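Local coordinates for protein AncCDT-1 (Synthetic construct, PDB 5T0W) that binds amino acids such as arginine, as a reconstructed ancestral periplasmic solute-binding protein that preceded the enzyme cyclohexadienyl dehydratase, at residues K34-F38 and E242-K246. Residues are numbered along the deposited sequence.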
loop_
_atom_site.group_PDB
_atom_site.type_symbol
_atom_site.label_atom_id
_atom_site.label_comp_id
_atom_site.label_asym_id
_atom_site.label_seq_id
_atom_site.Cartn_x
_atom_site.Cartn_y
_atom_site.Cartn_z
ATOM N N LYS A 34 -2.143 5.974 -5.124
ATOM C CA LYS A 34 -1.657 7.277 -4.700
ATOM C C LYS A 34 -1.899 7.378 -3.248
ATOM O O LYS A 34 -2.898 6.902 -2.780
ATOM C CB LYS A 34 -2.420 8.403 -5.370
ATOM C CG LYS A 34 -2.087 8.590 -6.827
ATOM C CD LYS A 34 -3.142 9.372 -7.642
ATOM C CE LYS A 34 -4.164 8.493 -8.375
ATOM N NZ LYS A 34 -5.215 9.372 -9.001
ATOM N N PRO A 35 -0.987 8.008 -2.521
ATOM C CA PRO A 35 0.253 8.625 -2.968
ATOM C C PRO A 35 1.517 7.711 -2.890
ATOM O O PRO A 35 2.636 8.218 -2.920
ATOM C CB PRO A 35 0.386 9.794 -2.001
ATOM C CG PRO A 35 -0.120 9.232 -0.723
ATOM C CD PRO A 35 -1.204 8.245 -1.086
ATOM N N PHE A 36 1.351 6.395 -2.839
ATOM C CA PHE A 36 2.500 5.497 -2.681
ATOM C C PHE A 36 3.170 5.173 -4.001
ATOM O O PHE A 36 4.384 5.356 -4.139
ATOM C CB PHE A 36 2.079 4.217 -1.984
ATOM C CG PHE A 36 1.752 4.408 -0.554
ATOM C CD1 PHE A 36 2.759 4.419 0.388
ATOM C CD2 PHE A 36 0.440 4.613 -0.149
ATOM C CE1 PHE A 36 2.483 4.626 1.726
ATOM C CE2 PHE A 36 0.140 4.813 1.197
ATOM C CZ PHE A 36 1.168 4.814 2.128
ATOM N N SER A 37 2.393 4.725 -4.986
ATOM C CA SER A 37 2.924 4.574 -6.337
ATOM C C SER A 37 1.831 4.717 -7.388
ATOM O O SER A 37 0.763 4.085 -7.304
ATOM C CB SER A 37 3.625 3.235 -6.509
ATOM O OG SER A 37 2.711 2.203 -6.295
ATOM N N PHE A 38 2.107 5.549 -8.382
ATOM C CA PHE A 38 1.137 5.828 -9.412
ATOM C C PHE A 38 1.830 6.414 -10.630
ATOM O O PHE A 38 3.077 6.489 -10.724
ATOM C CB PHE A 38 0.014 6.718 -8.877
ATOM C CG PHE A 38 0.485 7.993 -8.265
ATOM C CD1 PHE A 38 1.020 8.004 -6.997
ATOM C CD2 PHE A 38 0.352 9.205 -8.960
ATOM C CE1 PHE A 38 1.439 9.190 -6.423
ATOM C CE2 PHE A 38 0.765 10.388 -8.396
ATOM C CZ PHE A 38 1.325 10.379 -7.124
ATOM N N GLU A 242 7.288 14.326 4.458
ATOM C CA GLU A 242 6.524 15.569 4.419
ATOM C C GLU A 242 6.133 15.971 3.003
ATOM O O GLU A 242 5.158 16.686 2.810
ATOM C CB GLU A 242 7.297 16.702 5.097
ATOM C CG GLU A 242 7.332 16.588 6.617
ATOM C CD GLU A 242 8.602 17.176 7.230
ATOM O OE1 GLU A 242 9.642 17.295 6.534
ATOM O OE2 GLU A 242 8.571 17.552 8.423
ATOM N N LYS A 243 6.896 15.507 2.023
ATOM C CA LYS A 243 6.592 15.776 0.634
ATOM C C LYS A 243 5.309 15.097 0.184
ATOM O O LYS A 243 4.555 15.666 -0.594
ATOM C CB LYS A 243 7.749 15.330 -0.265
ATOM C CG LYS A 243 7.405 15.323 -1.749
ATOM C CD LYS A 243 8.570 14.855 -2.594
ATOM C CE LYS A 243 8.153 14.682 -4.042
ATOM N NZ LYS A 243 9.262 14.026 -4.805
ATOM N N TRP A 244 5.057 13.887 0.670
ATOM C CA TRP A 244 3.879 13.130 0.240
ATOM C C TRP A 244 2.708 13.104 1.224
ATOM O O TRP A 244 1.588 12.798 0.824
ATOM C CB TRP A 244 4.299 11.704 -0.084
ATOM C CG TRP A 244 5.118 11.611 -1.321
ATOM C CD1 TRP A 244 6.452 11.336 -1.406
ATOM C CD2 TRP A 244 4.659 11.796 -2.656
ATOM N NE1 TRP A 244 6.858 11.338 -2.723
ATOM C CE2 TRP A 244 5.773 11.604 -3.514
ATOM C CE3 TRP A 244 3.414 12.125 -3.218
ATOM C CZ2 TRP A 244 5.680 11.719 -4.899
ATOM C CZ3 TRP A 244 3.321 12.236 -4.604
ATOM C CH2 TRP A 244 4.454 12.027 -5.426
ATOM N N PHE A 245 2.952 13.435 2.495
ATOM C CA PHE A 245 1.901 13.425 3.536
ATOM C C PHE A 245 1.655 14.773 4.256
ATOM O O PHE A 245 0.904 14.838 5.220
ATOM C CB PHE A 245 2.208 12.293 4.535
ATOM C CG PHE A 245 2.440 10.968 3.870
ATOM C CD1 PHE A 245 1.390 10.302 3.214
ATOM C CD2 PHE A 245 3.717 10.398 3.839
ATOM C CE1 PHE A 245 1.610 9.095 2.561
ATOM C CE2 PHE A 245 3.942 9.179 3.203
ATOM C CZ PHE A 245 2.883 8.530 2.550
ATOM N N LYS A 246 2.291 15.845 3.778
ATOM C CA LYS A 246 2.054 17.220 4.271
ATOM C C LYS A 246 0.949 17.268 5.336
ATOM O O LYS A 246 -0.184 17.696 5.076
ATOM C CB LYS A 246 1.746 18.154 3.098
#
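Pro35 lays its ring against Trp244 and Phe245, the two aromatics at the end of the C-terminal helix 236-245 of this periplasmic binding protein fold. Its CG lies 3.7 Å from CE1 of Phe245, and its CB 4.0 Å from CE3 of Trp244, while its carbonyl O lies over one face of the indole. Pro35 follows a cis peptide bond, and its CA-to-CB bond points toward the helix. The backbone of segment 34-38 then carries Phe36 and Phe38 to different partners: CE1 of Phe36 comes within 4.0 Å of CZ of Phe245, the two rings inclined at 52°. No hydrogen bond crosses between the segments, so the join is apolar and aromatic. The polar ties of this helix end go instead to helix 48-60, where Asp51 accepts a hydrogen bond from Trp244 NE1 and forms a salt bridge with Lys243. The contact thus packs the chain's C-terminal end against a loop close to the ligand cleft: the Phe36 side chain is about 6 Å from the bound arginine, and Tyr33, a pocket residue, meets its ring. Where strand 38-39 begins, the edge of the Phe38 ring approaches the indole, its CZ 3.7 Å from CZ3 of Trp244.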